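Glycoside Hydrolase (Bacteroides plebeius, PDB 5T3B) is a family 50 glycoside hydrolase from a gut bacterium that probably cleaves glycosidic bonds in polysaccharides, as its agarase relatives do. Local coordinates at residues K59-L63 / P64-G68; E395-K398 / L399-S403. All coordinates share one frame; numbering follows the deposited sequence. Where two conformers were deposited one is given.

In the fold
The chain runs from strand 39-48 into the antiparallel strand 56-60. Contact 1 follows at once: residues 59-68 leave that strand, make a tight turn and head for helix 76-82. The turn touches strand 39-48 and helices 412-427 and 472-480, so it ties the N-terminal strands to helices late in the sequence. Contact 2 comes more than 300 residues later. It turns the chain after strand 385-394, in the loop before strand 407-409. That short strand pairs with both 385-394 and 39-48. The contacts lie in series, neither nested nor crossed. Their centres are 27 Å apart and their nearest atoms about 15 Å apart.

Contact 1: K59-L63 / P64-G68. With EDO (1,2-ethanediol), chain P.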
loop_
_atom_site.group_PDB
_atom_site.type_symbol
_atom_site.label_atom_id
_atom_site.label_comp_id
_atom_site.label_asym_id
_atom_site.label_seq_id
_atom_site.Cartn_x
_atom_site.Cartn_y
_atom_site.Cartn_z
ATOM N N LYS A 59 -21.999 4.811 9.784
ATOM C CA LYS A 59 -21.453 5.741 10.763
ATOM C C LYS A 59 -20.034 6.053 10.421
ATOM O O LYS A 59 -19.200 5.153 10.168
ATOM C CB LYS A 59 -21.561 5.219 12.180
ATOM C CG LYS A 59 -22.863 5.415 12.883
ATOM C CD LYS A 59 -22.615 5.061 14.384
ATOM C CE LYS A 59 -23.783 5.364 15.179
ATOM N NZ LYS A 59 -23.474 4.697 16.456
ATOM N N THR A 60 -19.697 7.325 10.404
ATOM C CA THR A 60 -18.385 7.773 9.912
ATOM C C THR A 60 -17.815 8.837 10.848
ATOM O O THR A 60 -18.541 9.718 11.344
ATOM C CB THR A 60 -18.602 8.313 8.475
ATOM O OG1 THR A 60 -19.174 7.293 7.677
ATOM C CG2 THR A 60 -17.407 8.761 7.799
ATOM N N ARG A 61 -16.499 8.793 10.994
ATOM C CA ARG A 61 -15.703 9.689 11.799
ATOM C C ARG A 61 -14.971 10.624 10.866
ATOM O O ARG A 61 -14.108 10.176 10.094
ATOM C CB ARG A 61 -14.715 8.900 12.687
ATOM C CG ARG A 61 -13.872 9.812 13.566
ATOM C CD ARG A 61 -13.123 9.028 14.630
ATOM N NE ARG A 61 -12.120 8.128 14.056
ATOM C CZ ARG A 61 -11.178 7.501 14.749
ATOM N NH1 ARG A 61 -10.990 7.770 16.035
ATOM N NH2 ARG A 61 -10.392 6.656 14.125
ATOM N N ILE A 62 -15.216 11.935 10.988
ATOM C CA ILE A 62 -14.491 12.902 10.226
ATOM C C ILE A 62 -13.713 13.879 11.150
ATOM O O ILE A 62 -14.056 14.059 12.323
ATOM C CB ILE A 62 -15.365 13.684 9.207
ATOM C CG1 ILE A 62 -16.472 14.491 9.878
ATOM C CG2 ILE A 62 -15.955 12.752 8.175
ATOM C CD1 ILE A 62 -17.152 15.491 8.940
ATOM N N LEU A 63 -12.716 14.535 10.581
ATOM C CA LEU A 63 -11.769 15.328 11.356
ATOM C C LEU A 63 -12.413 16.457 12.186
ATOM O O LEU A 63 -12.046 16.599 13.369
ATOM C CB LEU A 63 -10.654 15.823 10.484
ATOM C CG LEU A 63 -9.488 16.469 11.203
ATOM C CD1 LEU A 63 -8.764 15.516 12.153
ATOM C CD2 LEU A 63 -8.506 17.047 10.191
ATOM N N PRO A 64 -13.392 17.180 11.638
ATOM C CA PRO A 64 -14.024 18.250 12.425
ATOM C C PRO A 64 -14.746 17.785 13.671
ATOM O O PRO A 64 -15.023 18.608 14.541
ATOM C CB PRO A 64 -15.012 18.828 11.412
ATOM C CG PRO A 64 -14.413 18.571 10.091
ATOM C CD PRO A 64 -13.848 17.225 10.230
ATOM N N TYR A 65 -15.051 16.486 13.775
ATOM C CA TYR A 65 -15.902 15.971 14.828
ATOM C C TYR A 65 -15.195 15.030 15.774
ATOM O O TYR A 65 -15.814 14.255 16.497
ATOM C CB TYR A 65 -17.154 15.341 14.182
ATOM C CG TYR A 65 -18.057 16.355 13.455
ATOM C CD1 TYR A 65 -18.181 17.660 13.890
ATOM C CD2 TYR A 65 -18.771 15.966 12.318
ATOM C CE1 TYR A 65 -19.008 18.564 13.246
ATOM C CE2 TYR A 65 -19.627 16.846 11.695
ATOM C CZ TYR A 65 -19.747 18.152 12.171
ATOM O OH TYR A 65 -20.617 19.001 11.554
ATOM N N LEU A 66 -13.874 15.073 15.757
ATOM C CA LEU A 66 -13.080 14.399 16.780
ATOM C C LEU A 66 -13.095 15.143 18.069
ATOM O O LEU A 66 -12.804 16.315 18.104
ATOM C CB LEU A 66 -11.651 14.486 16.415
ATOM C CG LEU A 66 -11.245 13.712 15.335
ATOM C CD1 LEU A 66 -9.656 13.534 15.343
ATOM C CD2 LEU A 66 -11.849 12.346 15.295
ATOM N N VAL A 67 -13.525 14.484 19.139
ATOM C CA VAL A 67 -13.625 15.186 20.430
ATOM C C VAL A 67 -12.222 15.361 21.026
ATOM O O VAL A 67 -11.472 14.378 21.165
ATOM C CB VAL A 67 -14.552 14.401 21.416
ATOM C CG1 VAL A 67 -14.537 15.013 22.818
ATOM C CG2 VAL A 67 -15.974 14.306 20.847
ATOM N N GLY A 68 -11.862 16.585 21.367
ATOM C CA GLY A 68 -10.589 16.855 21.994
ATOM C C GLY A 68 -9.510 17.205 21.009
ATOM O O GLY A 68 -8.370 17.329 21.436
HETATM C C1 EDO P . -17.202 2.580 13.499
HETATM O O1 EDO P . -16.055 1.905 12.940
HETATM C C2 EDO P . -17.732 3.558 12.483
HETATM O O2 EDO P . -17.549 5.008 12.736
#
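The ring of Tyr65 meets Ile62 obliquely, with CD2 of Tyr65 3.7 Å from CG1 of Ile62. The two side chains lie side by side and point the same way. CB of Pro64 sits over one face of the ring, 4.2 Å above its plane and offset toward the rim. The guanidinium of Arg61 has CD2 of Leu66 near it, also at an oblique approach. The closest touch there is on the aliphatic chain, where CD of Arg61 is 3.6 Å from CD2 of Leu66. The Arg61 chain bends about its CG-CD bond (chi3 66°). Its NH2 goes to a salt bridge with Glu428, and the charged end also makes a cation-pi contact with Tyr33.

CG1 of Ile62 lies between the backbone N and the carbonyl carbon (chi1 62°). This puts it against the Tyr65 ring and also near CD of Pro64. Leu63 and Leu66 meet through their CD1 methyls, 3.9 Å apart. The Pro64 ring, joined to Leu63 through its peptide bond, brings CD to 3.5 Å from CB of Leu63.

The backbone holds these groups together. Tyr65 N donates to Ile62 O at 3.0 Å. Leu66 N reaches Leu63 O in a weak bond of 3.4 Å. The hydroxyl of Tyr65 bonds to the backbone O of Pro25, while Leu63 and Leu66 both rest on Leu475 of helix 472-480. At the strand end of the segment, a 1,2-ethanediol, probably from the crystallisation liquor, gives a weak bond to Lys59 O and also bonds to Tyr40 and Ser367.

Residues 62-65 and 63-66 thus form two overlapping type I beta-turns, a short 3-10 turn that takes the chain out of strand 56-60.

Contact 2: E395-K398 / L399-S403; sequences EDTK and LDNSS
Thr397 leans on Leu399 two residues further on. Its CB lies 3.9 Å from CG of Leu399. From there OG1 is placed between the backbone N and the carbonyl carbon (chi1 68°), facing the next part of the chain. OG1 accepts a nearly straight hydrogen bond from Leu399 N, 3.3 Å long with an N-H...O angle of 166°. It also lies 3.5 Å from CG of Leu399, so the hydroxyl touches the side chain whose backbone it holds. The same hydroxyl bonds to Gly394 O, which fixes its rotation. Beyond the two segments, the Thr397 side chain touches Asn447 and Tyr458.

Thr397 ends a 3-10 turn that follows strand 385-394; Lys398 N closes it on Glu395 O at 2.9 Å. Lys398 then takes a left-handed backbone conformation as the chain leaves the turn. Water 1 gives a 2.8 Å bond to Leu399 O and a weak one to Glu395 O, bridging turn and exit.

An Asx turn follows. Ser402 N donates to OD1 of Asp400 from well above the carboxylate plane. The hydroxyl OG of Ser402 meets the same OD1 on its syn side, at 2.6 Å. Lys393 NZ bonds to the backbone O of both Asn401 and Ser403, and Glu395 forms a salt bridge with Arg410.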
loop_
_atom_site.group_PDB
_atom_site.type_symbol
_atom_site.label_atom_id
_atom_site.label_comp_id
_atom_site.label_asym_id
_atom_site.label_seq_id
_atom_site.Cartn_x
_atom_site.Cartn_y
_atom_site.Cartn_z
ATOM N N GLU A 395 -20.410 8.800 -7.121
ATOM C CA GLU A 395 -21.534 8.615 -8.031
ATOM C C GLU A 395 -21.832 9.871 -8.851
ATOM O O GLU A 395 -22.270 9.784 -9.999
ATOM C CB GLU A 395 -22.761 8.206 -7.205
ATOM C CG GLU A 395 -24.031 8.051 -8.010
ATOM C CD GLU A 395 -25.197 7.573 -7.105
ATOM O OE1 GLU A 395 -25.606 8.367 -6.196
ATOM O OE2 GLU A 395 -25.737 6.466 -7.353
ATOM N N ASP A 396 -21.511 11.020 -8.280
ATOM C CA ASP A 396 -21.707 12.303 -8.925
ATOM C C ASP A 396 -20.985 12.480 -10.226
ATOM O O ASP A 396 -21.361 13.306 -11.060
ATOM C CB ASP A 396 -21.339 13.509 -7.977
ATOM C CG ASP A 396 -19.890 13.531 -7.479
ATOM O OD1 ASP A 396 -19.124 12.572 -7.643
ATOM O OD2 ASP A 396 -19.491 14.648 -6.868
ATOM N N THR A 397 -19.946 11.712 -10.449
ATOM C CA THR A 397 -19.208 11.766 -11.702
ATOM C C THR A 397 -20.004 11.214 -12.867
ATOM O O THR A 397 -19.647 11.445 -14.029
ATOM C CB THR A 397 -17.867 11.016 -11.576
ATOM O OG1 THR A 397 -18.114 9.606 -11.426
ATOM C CG2 THR A 397 -16.955 11.613 -10.550
ATOM N N LYS A 398 -20.974 10.360 -12.543
ATOM C CA LYS A 398 -21.812 9.682 -13.524
ATOM C C LYS A 398 -21.063 8.650 -14.370
ATOM O O LYS A 398 -21.580 8.093 -15.339
ATOM C CB LYS A 398 -22.652 10.625 -14.378
ATOM C CG LYS A 398 -23.526 11.559 -13.450
ATOM C CD LYS A 398 -24.527 12.412 -14.182
ATOM C CE LYS A 398 -25.123 13.459 -13.246
ATOM N NZ LYS A 398 -26.131 12.762 -12.426
ATOM N N LEU A 399 -19.824 8.342 -13.926
ATOM C CA LEU A 399 -19.048 7.335 -14.598
ATOM C C LEU A 399 -19.604 5.920 -14.333
ATOM O O LEU A 399 -20.245 5.681 -13.306
ATOM C CB LEU A 399 -17.600 7.431 -14.194
ATOM C CG LEU A 399 -16.899 8.733 -14.555
ATOM C CD1 LEU A 399 -15.496 8.834 -13.940
ATOM C CD2 LEU A 399 -16.817 8.949 -16.039
ATOM N N ASP A 400 -19.310 4.982 -15.200
ATOM C CA ASP A 400 -19.667 3.549 -15.072
ATOM C C ASP A 400 -19.437 3.087 -13.645
ATOM O O ASP A 400 -20.363 2.661 -12.947
ATOM C CB ASP A 400 -18.914 2.756 -16.137
ATOM C CG ASP A 400 -18.848 1.253 -15.964
ATOM O OD1 ASP A 400 -19.301 0.696 -14.908
ATOM O OD2 ASP A 400 -18.339 0.617 -16.923
ATOM N N ASN A 401 -18.199 3.252 -13.173
ATOM C CA ASN A 401 -17.856 3.052 -11.771
ATOM C C ASN A 401 -17.901 1.584 -11.363
ATOM O O ASN A 401 -17.753 1.302 -10.169
ATOM C CB ASN A 401 -18.686 3.915 -10.757
ATOM C CG ASN A 401 -18.185 5.334 -10.578
ATOM O OD1 ASN A 401 -18.909 6.200 -9.950
ATOM N ND2 ASN A 401 -17.040 5.625 -11.028
ATOM N N SER A 402 -18.039 0.637 -12.286
ATOM C CA SER A 402 -18.134 -0.749 -11.888
ATOM C C SER A 402 -16.780 -1.391 -11.570
ATOM O O SER A 402 -16.701 -2.255 -10.711
ATOM C CB SER A 402 -18.964 -1.549 -12.868
ATOM O OG SER A 402 -18.351 -1.611 -14.101
ATOM N N SER A 403 -15.714 -0.993 -12.251
ATOM C CA SER A 403 -14.456 -1.670 -12.049
ATOM C C SER A 403 -13.855 -1.261 -10.719
ATOM O O SER A 403 -13.941 -0.122 -10.296
ATOM C CB SER A 403 -13.491 -1.338 -13.161
ATOM O OG SER A 403 -13.068 0.019 -13.086
HETATM O O HOH W 1 -22.197 6.909 -11.723
#